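Side-chain contacts in malonyl CoA-acyl carrier protein transacylase (Clostridium perfringens, PDB 3PTW), which probably catalyses the transfer of the malonyl group from malonyl-CoA to acyl carrier protein, the step that supplies malonyl units for fatty-acid synthesis: residues Phe49-Glu53 and Gly54-Lys58; Ala103-Phe106 and Glu107-Val110. One frame throughout, in Å; residues are numbered along the deposited sequence.

Both contacts are local, each made within one unbroken run of chain. Contact 1 (Phe49-Glu53 and Gly54-Lys58) is a surface loop of consecutive turns that follows helix 44-49 and leads up to helix 59-79. Contact 2 (Ala103-Phe106 and Glu107-Val110) is more deeply set, with four of its seven touching residues buried, and runs into the first turn of helix 106-122. Their centres lie about 22 Å apart and they do not touch, yet helix 59-79 relates them: Leu55 and Leu56 reach its first turns, while Phe106 and Val110 pack further along it. A carboxylate accepting two successive backbone N-H groups organises contact 1; an amide oxygen accepting one, backed by apolar packing, organises contact 2.

Contact 1: Phe49-Glu53 and Gly54-Lys58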
ATOM      1  N   PHE A  49       4.364  11.763  15.274  1.00 38.68           N
ATOM      2  CA  PHE A  49       3.455  12.600  16.046  1.00 40.57           C
ATOM      3  C   PHE A  49       3.750  14.070  15.825  1.00 42.94           C
ATOM      4  O   PHE A  49       2.832  14.882  15.821  1.00 43.83           O
ATOM      5  CB  PHE A  49       3.474  12.247  17.550  1.00 41.14           C
ATOM      6  CG  PHE A  49       3.299  10.766  17.846  1.00 37.50           C
ATOM      7  CD1 PHE A  49       2.650   9.917  16.938  1.00 39.63           C
ATOM      8  CD2 PHE A  49       3.775  10.225  19.041  1.00 41.08           C
ATOM      9  CE1 PHE A  49       2.494   8.561  17.209  1.00 35.49           C
ATOM     10  CE2 PHE A  49       3.618   8.871  19.326  1.00 36.96           C
ATOM     11  CZ  PHE A  49       2.984   8.031  18.408  1.00 39.64           C
ATOM     12  N   ASN A  50       5.024  14.406  15.618  1.00 44.34           N
ATOM     13  CA  ASN A  50       5.425  15.802  15.440  1.00 46.17           C
ATOM     14  C   ASN A  50       6.059  16.144  14.107  1.00 46.00           C
ATOM     15  O   ASN A  50       5.793  17.212  13.565  1.00 46.66           O
ATOM     16  CB  ASN A  50       6.347  16.235  16.573  1.00 47.98           C
ATOM     17  CG  ASN A  50       5.609  16.398  17.870  1.00 56.74           C
ATOM     18  OD1 ASN A  50       4.667  17.180  17.953  1.00 49.99           O
ATOM     19  ND2 ASN A  50       6.016  15.650  18.891  1.00 49.17           N
ATOM     20  N   ASP A  51       6.897  15.239  13.597  1.00 45.19           N
ATOM     21  CA  ASP A  51       7.708  15.470  12.383  1.00 44.96           C
ATOM     22  C   ASP A  51       8.492  16.805  12.346  1.00 45.89           C
ATOM     23  O   ASP A  51       8.378  17.560  11.365  1.00 45.91           O
ATOM     24  CB  ASP A  51       6.848  15.311  11.124  1.00 43.88           C
ATOM     25  CG  ASP A  51       7.670  15.298   9.851  1.00 48.39           C
ATOM     26  OD1 ASP A  51       7.098  15.603   8.774  1.00 43.46           O
ATOM     27  OD2 ASP A  51       8.885  14.997   9.930  1.00 43.57           O
ATOM     28  N   PRO A  52       9.317  17.077  13.385  1.00 46.67           N
ATOM     29  CA  PRO A  52      10.008  18.370  13.525  1.00 48.51           C
ATOM     30  C   PRO A  52      11.163  18.617  12.543  1.00 49.24           C
ATOM     31  O   PRO A  52      11.693  19.730  12.496  1.00 49.88           O
ATOM     32  CB  PRO A  52      10.560  18.316  14.956  1.00 49.35           C
ATOM     33  CG  PRO A  52      10.779  16.868  15.207  1.00 50.25           C
ATOM     34  CD  PRO A  52       9.661  16.159  14.489  1.00 46.56           C
ATOM     35  N   GLU A  53      11.565  17.592  11.793  1.00 48.70           N
ATOM     36  CA  GLU A  53      12.628  17.739  10.799  1.00 49.43           C
ATOM     37  C   GLU A  53      12.058  17.744   9.382  1.00 48.37           C
ATOM     38  O   GLU A  53      12.789  17.975   8.408  1.00 48.44           O
ATOM     39  CB  GLU A  53      13.689  16.645  10.964  1.00 49.86           C
ATOM     40  CG  GLU A  53      14.506  16.730  12.265  1.00 66.95           C
ATOM     41  CD  GLU A  53      15.204  15.417  12.628  1.00 51.53           C
ATOM     42  OE1 GLU A  53      15.573  15.243  13.814  1.00 67.04           O
ATOM     43  OE2 GLU A  53      15.388  14.559  11.736  1.00 65.35           O
ATOM     44  N   GLY A  54      10.749  17.515   9.279  1.00 47.44           N
ATOM     45  CA  GLY A  54      10.056  17.512   7.992  1.00 46.84           C
ATOM     46  C   GLY A  54      10.330  16.273   7.148  1.00 45.82           C
ATOM     47  O   GLY A  54      10.434  16.365   5.920  1.00 45.66           O
ATOM     48  N   LEU A  55      10.431  15.109   7.792  1.00 44.83           N
ATOM     49  CA  LEU A  55      10.722  13.855   7.069  1.00 43.50           C
ATOM     50  C   LEU A  55       9.512  13.079   6.581  1.00 41.84           C
ATOM     51  O   LEU A  55       9.648  12.253   5.680  1.00 41.34           O
ATOM     52  CB  LEU A  55      11.599  12.905   7.897  1.00 43.41           C
ATOM     53  CG  LEU A  55      13.084  13.170   8.150  1.00 53.40           C
ATOM     54  CD1 LEU A  55      13.716  14.121   7.131  1.00 44.79           C
ATOM     55  CD2 LEU A  55      13.240  13.691   9.551  1.00 45.43           C
ATOM     56  N   LEU A  56       8.344  13.317   7.166  1.00 41.21           N
ATOM     57  CA  LEU A  56       7.195  12.434   6.912  1.00 40.67           C
ATOM     58  C   LEU A  56       6.818  12.259   5.438  1.00 40.26           C
ATOM     59  O   LEU A  56       6.293  11.210   5.052  1.00 39.76           O
ATOM     60  CB  LEU A  56       5.978  12.852   7.745  1.00 40.62           C
ATOM     61  CG  LEU A  56       5.101  11.737   8.322  1.00 49.13           C
ATOM     62  CD1 LEU A  56       5.902  10.507   8.802  1.00 39.73           C
ATOM     63  CD2 LEU A  56       4.255  12.283   9.452  1.00 40.36           C
ATOM     64  N   ASN A  57       7.100  13.265   4.612  1.00 40.70           N
ATOM     65  CA  ASN A  57       6.829  13.156   3.170  1.00 40.26           C
ATOM     66  C   ASN A  57       8.061  12.785   2.336  1.00 40.67           C
ATOM     67  O   ASN A  57       8.015  12.802   1.100  1.00 40.73           O
ATOM     68  CB  ASN A  57       6.171  14.429   2.629  1.00 40.67           C
ATOM     69  CG  ASN A  57       4.888  14.793   3.363  1.00 49.14           C
ATOM     70  OD1 ASN A  57       4.036  13.941   3.638  1.00 39.99           O
ATOM     71  ND2 ASN A  57       4.740  16.076   3.674  1.00 41.81           N
ATOM     72  N   LYS A  58       9.157  12.447   3.010  1.00 41.04           N
ATOM     73  CA  LYS A  58      10.325  11.874   2.343  1.00 41.39           C
ATOM     74  C   LYS A  58      10.203  10.344   2.367  1.00 39.79           C
ATOM     75  O   LYS A  58      10.181   9.737   3.435  1.00 39.57           O
ATOM     76  CB  LYS A  58      11.619  12.355   3.014  1.00 42.97           C
ATOM     77  CG  LYS A  58      12.371  13.501   2.290  1.00 59.69           C
ATOM     78  CD  LYS A  58      11.467  14.601   1.694  1.00 45.66           C
ATOM     79  CE  LYS A  58      10.957  15.597   2.739  1.00 60.62           C
ATOM     80  NZ  LYS A  58      12.052  16.421   3.328  1.00 48.22           N
TER
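Asp51 and Gly54 are the ends of a type I beta turn, closed by Gly54 N donating to Asp51 O over 3.2 Å. Asp51 itself leaves the helical path after helix 44-49 with positive phi, and Gly54 has positive phi too. A second type I turn runs from Leu55 to Lys58, where Lys58 N donates to Leu55 O at 2.7 Å and Lys58 takes the N-cap position of helix 59-79.

The carboxylate of Asp51 spans the junction of the two turns. With CG swung anti to its own N (chi1 -170°), the group reaches forward to the next turn. Its OD2 receives Leu55 N at 2.6 Å through the syn lone pair, although the N-H is bent to 136°. OD1 takes Leu56 N at 3.1 Å from above the carboxylate plane, and the same N-H makes a weaker bond to OD2. OD1 also lies against Leu56 CB, whose side chain is buried against Leu47, Met18 and Ala65.

Beside this grip, the side chains of Leu55 and Glu53 cross obliquely. Leu55 CD2 is modelled 3.2 Å from Glu53 OE2 and 3.3 Å from Glu53 CB; with the leucine chi2 nearly eclipsed (-21°), this close approach is doubtful. Further on, Lys58 curls back so that NZ donates to Gly54 O at 3.1 Å, tying the end of the second turn to the end of the first.

Two successive backbone N-H groups thus share one carboxylate, which should restrict its rotation and set the second turn relative to the first. These donors would be expected to stabilise the ionised form of Asp51, in a loop that links two helices of the acyl transferase domain at the protein surface.

Contact 2: Ala103-Phe106 and Glu107-Val110; sequences AINF and EDGV
Asn105 caps helix 106-122 through its side chain: OD1 accepts from Asp108 N at 3.2 Å, the donor standing above the amide plane. The torsion that turns CG away from the backbone N (chi1 166°) brings OD1 over the first helical turn. On the other branch of the amide, ND2 makes a weak bond to Glu107 OE2 at 3.4 Å; Glu107 bends at chi2 and crosses the asparagine at a slant, with amide and carboxylate planes 20° apart.

Backbone bonds continue the cap, with Gly109 N donating to Asn105 O at 2.7 Å and Val110 N to Phe106 O at 2.8 Å. A water accepts from Asn105 N and donates to Asp108 OD2.

Apolar contact lies on the inward side. Val110 CG1 meets Phe106 CE1 at 3.6 Å, and CG2 sits over one face of the ring, which also packs on Val32 and Met71 of helices 27-40 and 59-79 in the acyl transferase domain.

The cap satisfies the Asp108 N-H, which has no helical partner one turn back, and a Glu107 OE2-Arg35 salt bridge joins this start to helix 27-40. The acidic groups of Glu107 and Asp108 would be expected to interact favourably with the helix dipole.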
ATOM      1  N   ALA A 103       5.208 -13.901   7.791  1.00 34.48           N
ATOM      2  CA  ALA A 103       6.260 -14.198   6.810  1.00 35.28           C
ATOM      3  C   ALA A 103       7.503 -13.353   7.074  1.00 36.44           C
ATOM      4  O   ALA A 103       8.640 -13.774   6.819  1.00 36.41           O
ATOM      5  CB  ALA A 103       5.751 -13.960   5.415  1.00 34.68           C
ATOM      6  N   ILE A 104       7.262 -12.146   7.580  1.00 36.88           N
ATOM      7  CA  ILE A 104       8.318 -11.209   7.892  1.00 37.13           C
ATOM      8  C   ILE A 104       8.071 -10.689   9.300  1.00 37.69           C
ATOM      9  O   ILE A 104       6.945 -10.416   9.691  1.00 38.03           O
ATOM     10  CB  ILE A 104       8.397 -10.040   6.852  1.00 36.28           C
ATOM     11  CG1 ILE A 104       8.677 -10.586   5.435  1.00 35.07           C
ATOM     12  CG2 ILE A 104       9.490  -9.052   7.231  1.00 34.96           C
ATOM     13  CD1 ILE A 104       8.530  -9.544   4.294  1.00 35.44           C
ATOM     14  N   ASN A 105       9.148 -10.587  10.051  1.00 38.56           N
ATOM     15  CA  ASN A 105       9.150 -10.035  11.391  1.00 39.54           C
ATOM     16  C   ASN A 105       8.942  -8.512  11.325  1.00 37.79           C
ATOM     17  O   ASN A 105       9.378  -7.859  10.377  1.00 37.22           O
ATOM     18  CB  ASN A 105      10.500 -10.418  12.022  1.00 41.85           C
ATOM     19  CG  ASN A 105      10.810  -9.665  13.268  1.00 50.63           C
ATOM     20  OD1 ASN A 105      11.707  -8.821  13.274  1.00 44.00           O
ATOM     21  ND2 ASN A 105      10.095  -9.972  14.351  1.00 43.47           N
ATOM     22  N   PHE A 106       8.251  -7.955  12.313  1.00 37.03           N
ATOM     23  CA  PHE A 106       8.046  -6.501  12.378  1.00 36.01           C
ATOM     24  C   PHE A 106       9.347  -5.669  12.322  1.00 35.99           C
ATOM     25  O   PHE A 106       9.480  -4.797  11.459  1.00 35.90           O
ATOM     26  CB  PHE A 106       7.196  -6.104  13.596  1.00 35.50           C
ATOM     27  CG  PHE A 106       7.115  -4.611  13.810  1.00 40.42           C
ATOM     28  CD1 PHE A 106       6.451  -3.799  12.892  1.00 34.61           C
ATOM     29  CD2 PHE A 106       7.738  -4.014  14.908  1.00 35.67           C
ATOM     30  CE1 PHE A 106       6.391  -2.420  13.072  1.00 40.12           C
ATOM     31  CE2 PHE A 106       7.679  -2.642  15.100  1.00 41.10           C
ATOM     32  CZ  PHE A 106       7.001  -1.841  14.179  1.00 34.70           C
ATOM     33  N   GLU A 107      10.292  -5.935  13.229  1.00 36.25           N
ATOM     34  CA  GLU A 107      11.586  -5.230  13.240  1.00 36.82           C
ATOM     35  C   GLU A 107      12.304  -5.278  11.880  1.00 36.24           C
ATOM     36  O   GLU A 107      12.857  -4.277  11.435  1.00 35.76           O
ATOM     37  CB  GLU A 107      12.516  -5.757  14.345  1.00 38.08           C
ATOM     38  CG  GLU A 107      12.149  -5.312  15.758  1.00 49.62           C
ATOM     39  CD  GLU A 107      11.154  -6.240  16.446  1.00 39.11           C
ATOM     40  OE1 GLU A 107      11.222  -6.345  17.688  1.00 50.60           O
ATOM     41  OE2 GLU A 107      10.307  -6.870  15.758  1.00 49.43           O
ATOM     42  N   ASP A 108      12.282  -6.440  11.232  1.00 36.08           N
ATOM     43  CA  ASP A 108      12.860  -6.595   9.904  1.00 36.36           C
ATOM     44  C   ASP A 108      12.023  -5.845   8.881  1.00 35.65           C
ATOM     45  O   ASP A 108      12.558  -5.234   7.954  1.00 35.59           O
ATOM     46  CB  ASP A 108      12.974  -8.075   9.531  1.00 36.54           C
ATOM     47  CG  ASP A 108      13.912  -8.835  10.447  1.00 43.32           C
ATOM     48  OD1 ASP A 108      14.737  -8.200  11.143  1.00 38.10           O
ATOM     49  OD2 ASP A 108      13.825 -10.074  10.474  1.00 37.57           O
ATOM     50  N   GLY A 109      10.709  -5.879   9.072  1.00 35.05           N
ATOM     51  CA  GLY A 109       9.788  -5.115   8.241  1.00 34.13           C
ATOM     52  C   GLY A 109      10.148  -3.646   8.219  1.00 34.21           C
ATOM     53  O   GLY A 109      10.424  -3.088   7.155  1.00 34.46           O
ATOM     54  N   VAL A 110      10.183  -3.011   9.388  1.00 34.27           N
ATOM     55  CA  VAL A 110      10.446  -1.573   9.415  1.00 34.42           C
ATOM     56  C   VAL A 110      11.801  -1.202   8.841  1.00 34.62           C
ATOM     57  O   VAL A 110      11.869  -0.297   8.020  1.00 34.09           O
ATOM     58  CB  VAL A 110      10.212  -0.899  10.787  1.00 34.85           C
ATOM     59  CG1 VAL A 110       8.745  -0.637  10.987  1.00 43.60           C
ATOM     60  CG2 VAL A 110      10.806  -1.709  11.942  1.00 44.38           C
TER
HETATM   61  O   HOH W   1      11.997 -11.309   9.063  1.00 35.41           O